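Local coordinates for type III secretion system effector protein ExoU (Pseudomonas fluorescens, PDB 4QMK) that is a type III secreted toxin with a patatin-like phospholipase domain, localized to the plasma membrane by a domain that binds phosphatidylinositol 4,5-bisphosphate, at residues 326-338 with 377-389. Sequence-based numbering, arbitrary orientation.
Sequences PLGKDEALIVKFE and AFSEQTVTLPLNS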
loop_
_atom_site.group_PDB
_atom_site.type_symbol
_atom_site.label_atom_id
_atom_site.label_comp_id
_atom_site.label_asym_id
_atom_site.label_seq_id
_atom_site.Cartn_x
_atom_site.Cartn_y
_atom_site.Cartn_z
ATOM N N PRO A 326 7.374 29.468 -22.345
ATOM C CA PRO A 326 6.456 30.427 -21.827
ATOM C C PRO A 326 5.046 30.338 -22.461
ATOM O O PRO A 326 4.118 30.969 -21.967
ATOM C CB PRO A 326 7.141 31.763 -22.143
ATOM C CG PRO A 326 8.025 31.501 -23.313
ATOM C CD PRO A 326 8.323 30.051 -23.324
ATOM N N LEU A 327 4.896 29.610 -23.566
ATOM C CA LEU A 327 3.585 29.461 -24.239
ATOM C C LEU A 327 2.850 28.255 -23.726
ATOM O O LEU A 327 1.691 28.057 -24.051
ATOM C CB LEU A 327 3.742 29.318 -25.740
ATOM C CG LEU A 327 4.631 30.340 -26.425
ATOM C CD1 LEU A 327 4.827 29.951 -27.873
ATOM C CD2 LEU A 327 4.004 31.694 -26.337
ATOM N N GLY A 328 3.534 27.418 -22.970
ATOM C CA GLY A 328 2.899 26.270 -22.323
ATOM C C GLY A 328 2.514 26.653 -20.889
ATOM O O GLY A 328 3.298 26.457 -19.954
ATOM N N LYS A 329 1.334 27.236 -20.712
ATOM C CA LYS A 329 0.909 27.698 -19.396
ATOM C C LYS A 329 -0.467 27.212 -19.073
ATOM O O LYS A 329 -1.373 27.371 -19.863
ATOM C CB LYS A 329 0.926 29.219 -19.332
ATOM C CG LYS A 329 2.305 29.812 -19.085
ATOM C CD LYS A 329 2.268 31.339 -19.021
ATOM C CE LYS A 329 3.673 31.931 -18.884
ATOM N NZ LYS A 329 3.720 33.410 -19.110
ATOM N N ASP A 330 -0.627 26.634 -17.892
ATOM C CA ASP A 330 -1.920 26.153 -17.463
ATOM C C ASP A 330 -2.762 27.267 -16.873
ATOM O O ASP A 330 -2.259 28.214 -16.309
ATOM C CB ASP A 330 -1.758 25.046 -16.432
ATOM C CG ASP A 330 -1.297 23.750 -17.047
ATOM O OD1 ASP A 330 -2.110 23.129 -17.799
ATOM O OD2 ASP A 330 -0.133 23.353 -16.757
ATOM N N GLU A 331 -4.057 27.141 -17.036
ATOM C CA GLU A 331 -4.962 28.085 -16.484
ATOM C C GLU A 331 -5.681 27.396 -15.311
ATOM O O GLU A 331 -6.062 26.208 -15.390
ATOM C CB GLU A 331 -5.945 28.536 -17.557
ATOM C CG GLU A 331 -7.013 29.527 -17.087
ATOM C CD GLU A 331 -6.569 30.982 -17.023
ATOM O OE1 GLU A 331 -5.383 31.270 -17.258
ATOM O OE2 GLU A 331 -7.436 31.839 -16.733
ATOM N N ALA A 332 -5.853 28.135 -14.225
ATOM C CA ALA A 332 -6.625 27.655 -13.127
ATOM C C ALA A 332 -7.871 28.549 -12.959
ATOM O O ALA A 332 -7.924 29.665 -13.503
ATOM C CB ALA A 332 -5.803 27.706 -11.875
ATOM N N LEU A 333 -8.857 28.047 -12.231
ATOM C CA LEU A 333 -9.939 28.877 -11.773
ATOM C C LEU A 333 -9.916 28.613 -10.279
ATOM O O LEU A 333 -10.102 27.469 -9.831
ATOM C CB LEU A 333 -11.279 28.462 -12.376
ATOM C CG LEU A 333 -12.476 29.258 -11.872
ATOM C CD1 LEU A 333 -12.344 30.732 -12.162
ATOM C CD2 LEU A 333 -13.697 28.752 -12.602
ATOM N N ILE A 334 -9.645 29.642 -9.493
ATOM C CA ILE A 334 -9.494 29.467 -8.069
ATOM C C ILE A 334 -10.653 30.139 -7.486
ATOM O O ILE A 334 -10.858 31.323 -7.728
ATOM C CB ILE A 334 -8.173 30.130 -7.583
ATOM C CG1 ILE A 334 -6.998 29.429 -8.265
ATOM C CG2 ILE A 334 -8.069 30.036 -6.073
ATOM C CD1 ILE A 334 -5.652 30.183 -8.224
ATOM N N VAL A 335 -11.434 29.448 -6.702
ATOM C CA VAL A 335 -12.744 30.046 -6.246
ATOM C C VAL A 335 -12.709 30.369 -4.801
ATOM O O VAL A 335 -12.586 29.471 -4.000
ATOM C CB VAL A 335 -13.894 29.080 -6.500
ATOM C CG1 VAL A 335 -15.209 29.719 -6.129
ATOM C CG2 VAL A 335 -13.904 28.691 -7.968
ATOM N N LYS A 336 -12.738 31.668 -4.487
ATOM C CA LYS A 336 -12.757 32.171 -3.115
ATOM C C LYS A 336 -14.035 32.918 -2.793
ATOM O O LYS A 336 -14.806 33.279 -3.663
ATOM C CB LYS A 336 -11.611 33.141 -2.881
ATOM C CG LYS A 336 -10.305 32.428 -2.724
ATOM C CD LYS A 336 -9.116 33.359 -2.582
ATOM C CE LYS A 336 -7.842 32.494 -2.540
ATOM N NZ LYS A 336 -6.558 33.224 -2.298
ATOM N N PHE A 337 -14.211 33.222 -1.519
ATOM C CA PHE A 337 -15.360 33.999 -1.097
ATOM C C PHE A 337 -14.979 35.419 -0.629
ATOM O O PHE A 337 -13.877 35.643 -0.124
ATOM C CB PHE A 337 -16.089 33.217 -0.035
ATOM C CG PHE A 337 -16.600 31.917 -0.518
ATOM C CD1 PHE A 337 -15.800 30.820 -0.512
ATOM C CD2 PHE A 337 -17.888 31.811 -1.011
ATOM C CE1 PHE A 337 -16.286 29.613 -0.979
ATOM C CE2 PHE A 337 -18.369 30.638 -1.486
ATOM C CZ PHE A 337 -17.578 29.528 -1.465
ATOM N N GLU A 338 -15.925 36.350 -0.798
ATOM C CA GLU A 338 -15.781 37.811 -0.464
ATOM C C GLU A 338 -15.100 38.218 0.858
ATOM O O GLU A 338 -15.362 37.628 1.893
ATOM C CB GLU A 338 -17.171 38.460 -0.530
ATOM C CG GLU A 338 -17.156 39.973 -0.339
ATOM C CD GLU A 338 -18.524 40.623 -0.536
ATOM O OE1 GLU A 338 -18.673 41.800 -0.170
ATOM O OE2 GLU A 338 -19.445 39.969 -1.053
ATOM N N ALA A 377 -0.309 35.547 -11.368
ATOM C CA ALA A 377 -1.037 34.649 -12.239
ATOM C C ALA A 377 -2.139 34.021 -11.396
ATOM O O ALA A 377 -3.263 33.894 -11.828
ATOM C CB ALA A 377 -0.110 33.583 -12.818
ATOM N N PHE A 378 -1.777 33.669 -10.174
ATOM C CA PHE A 378 -2.671 33.107 -9.206
ATOM C C PHE A 378 -3.825 34.086 -8.961
ATOM O O PHE A 378 -5.027 33.681 -9.005
ATOM C CB PHE A 378 -1.896 32.796 -7.923
ATOM C CG PHE A 378 -2.736 32.335 -6.766
ATOM C CD1 PHE A 378 -3.300 33.253 -5.856
ATOM C CD2 PHE A 378 -2.919 30.973 -6.532
ATOM C CE1 PHE A 378 -4.080 32.814 -4.775
ATOM C CE2 PHE A 378 -3.689 30.534 -5.449
ATOM C CZ PHE A 378 -4.265 31.451 -4.571
ATOM N N SER A 379 -3.517 35.368 -8.786
ATOM C CA SER A 379 -4.604 36.289 -8.444
ATOM C C SER A 379 -5.417 36.693 -9.659
ATOM O O SER A 379 -6.566 36.978 -9.525
ATOM C CB SER A 379 -4.123 37.500 -7.600
ATOM O OG SER A 379 -3.657 38.544 -8.392
ATOM N N GLU A 380 -4.829 36.694 -10.854
ATOM C CA GLU A 380 -5.587 36.954 -12.074
ATOM C C GLU A 380 -6.547 35.792 -12.349
ATOM O O GLU A 380 -7.607 35.967 -13.000
ATOM C CB GLU A 380 -4.642 37.069 -13.272
ATOM C CG GLU A 380 -3.893 38.394 -13.389
ATOM C CD GLU A 380 -2.678 38.329 -14.327
ATOM O OE1 GLU A 380 -2.477 37.298 -15.006
ATOM O OE2 GLU A 380 -1.902 39.306 -14.377
ATOM N N GLN A 381 -6.181 34.609 -11.870
ATOM C CA GLN A 381 -6.966 33.435 -12.096
ATOM C C GLN A 381 -7.945 33.157 -10.976
ATOM O O GLN A 381 -8.556 32.097 -10.932
ATOM C CB GLN A 381 -6.033 32.262 -12.278
ATOM C CG GLN A 381 -5.388 32.304 -13.651
ATOM C CD GLN A 381 -4.129 31.465 -13.773
ATOM O OE1 GLN A 381 -4.129 30.254 -13.570
ATOM N NE2 GLN A 381 -3.077 32.100 -14.156
ATOM N N THR A 382 -8.057 34.099 -10.041
ATOM C CA THR A 382 -8.867 33.913 -8.866
ATOM C C THR A 382 -10.180 34.626 -9.066
ATOM O O THR A 382 -10.168 35.750 -9.557
ATOM C CB THR A 382 -8.172 34.523 -7.649
ATOM O OG1 THR A 382 -6.979 33.770 -7.360
ATOM C CG2 THR A 382 -9.061 34.528 -6.477
ATOM N N VAL A 383 -11.298 33.988 -8.695
ATOM C CA VAL A 383 -12.596 34.652 -8.749
ATOM C C VAL A 383 -13.193 34.652 -7.350
ATOM O O VAL A 383 -13.192 33.623 -6.638
ATOM C CB VAL A 383 -13.546 33.988 -9.797
ATOM C CG1 VAL A 383 -13.942 32.601 -9.388
ATOM C CG2 VAL A 383 -14.768 34.833 -10.038
ATOM N N THR A 384 -13.736 35.798 -6.965
ATOM C CA THR A 384 -14.292 36.006 -5.610
ATOM C C THR A 384 -15.821 36.070 -5.635
ATOM O O THR A 384 -16.401 37.019 -6.115
ATOM C CB THR A 384 -13.719 37.298 -4.994
ATOM O OG1 THR A 384 -12.273 37.191 -4.947
ATOM C CG2 THR A 384 -14.241 37.510 -3.616
ATOM N N LEU A 385 -16.459 35.024 -5.139
ATOM C CA LEU A 385 -17.891 34.946 -5.166
ATOM C C LEU A 385 -18.435 35.937 -4.140
ATOM O O LEU A 385 -18.028 35.923 -3.002
ATOM C CB LEU A 385 -18.357 33.532 -4.856
ATOM C CG LEU A 385 -17.855 32.417 -5.766
ATOM C CD1 LEU A 385 -18.621 31.141 -5.431
ATOM C CD2 LEU A 385 -18.026 32.748 -7.241
ATOM N N PRO A 386 -19.343 36.815 -4.561
ATOM C CA PRO A 386 -19.900 37.806 -3.650
ATOM C C PRO A 386 -20.922 37.220 -2.662
ATOM O O PRO A 386 -21.722 36.365 -3.027
ATOM C CB PRO A 386 -20.600 38.776 -4.598
ATOM C CG PRO A 386 -21.058 37.907 -5.711
ATOM C CD PRO A 386 -19.968 36.881 -5.891
ATOM N N LEU A 387 -20.890 37.698 -1.427
ATOM C CA LEU A 387 -21.824 37.246 -0.395
ATOM C C LEU A 387 -22.823 38.313 0.018
ATOM O O LEU A 387 -23.732 38.023 0.779
ATOM C CB LEU A 387 -21.055 36.736 0.837
ATOM C CG LEU A 387 -20.294 35.427 0.584
ATOM C CD1 LEU A 387 -19.345 35.093 1.726
ATOM C CD2 LEU A 387 -21.271 34.282 0.337
ATOM N N ASN A 388 -22.673 39.529 -0.508
ATOM C CA ASN A 388 -23.508 40.662 -0.121
ATOM C C ASN A 388 -24.117 41.436 -1.304
ATOM O O ASN A 388 -23.396 41.852 -2.229
ATOM C CB ASN A 388 -22.679 41.637 0.714
ATOM C CG ASN A 388 -23.496 42.816 1.194
ATOM O OD1 ASN A 388 -24.651 42.668 1.618
ATOM N ND2 ASN A 388 -22.922 43.982 1.125
ATOM N N SER A 389 -25.437 41.640 -1.254
ATOM C CA SER A 389 -26.182 42.374 -2.299
ATOM C C SER A 389 -27.553 42.869 -1.777
ATOM O O SER A 389 -27.907 42.634 -0.618
ATOM C CB SER A 389 -26.395 41.469 -3.535
ATOM O OG SER A 389 -27.197 40.322 -3.228
#
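Ile334 O accepts Val383 N at 2.9 Å and Ile334 N donates to Gln381 O, pairing strands 332-337 and 382-385 in parallel. Lys336 repeats this between Val383 O and Leu385 N, and Glu338 N closes the run on Leu385 O. Side-chain acceptors extend it at both ends. Gln381, just past helix 374-380, reaches out with an extended chain and accepts Ala332 N on OE1 at 2.8 Å, while its amide stacks on the carboxylate of Glu331, the planes 16° apart; that carboxylate also forms a salt bridge with Arg429. At the far end, CG anti to N (chi1 -175°) and an extended chain carry Glu338 OE2 along to the 387-388 backbone, where it accepts Leu387 N at 2.7 Å and, weakly, Asn388 N. Strand 332-337 is flanked on its other edge by strand 68-72, also parallel, within the mixed sheet of the patatin-like phospholipase fold. On one face, Leu333 CD1 touches Val383 CG1, and Val335 CG1 meets Leu385 CD1 at 3.8 Å. Leu385 CD1 also approaches Phe337 CE2; the Phe337 side chain lies near, without touching, the probable nucleophile elbow around Ser104. On the opposite face the Phe378 ring lies against Ile334 CD1, and the extended Lys336 brings NZ to the ring edge, 3.5 Å from Phe378 CE1. Thr382 OG1 donates to Phe378 O at 2.6 Å, tying strand to helix.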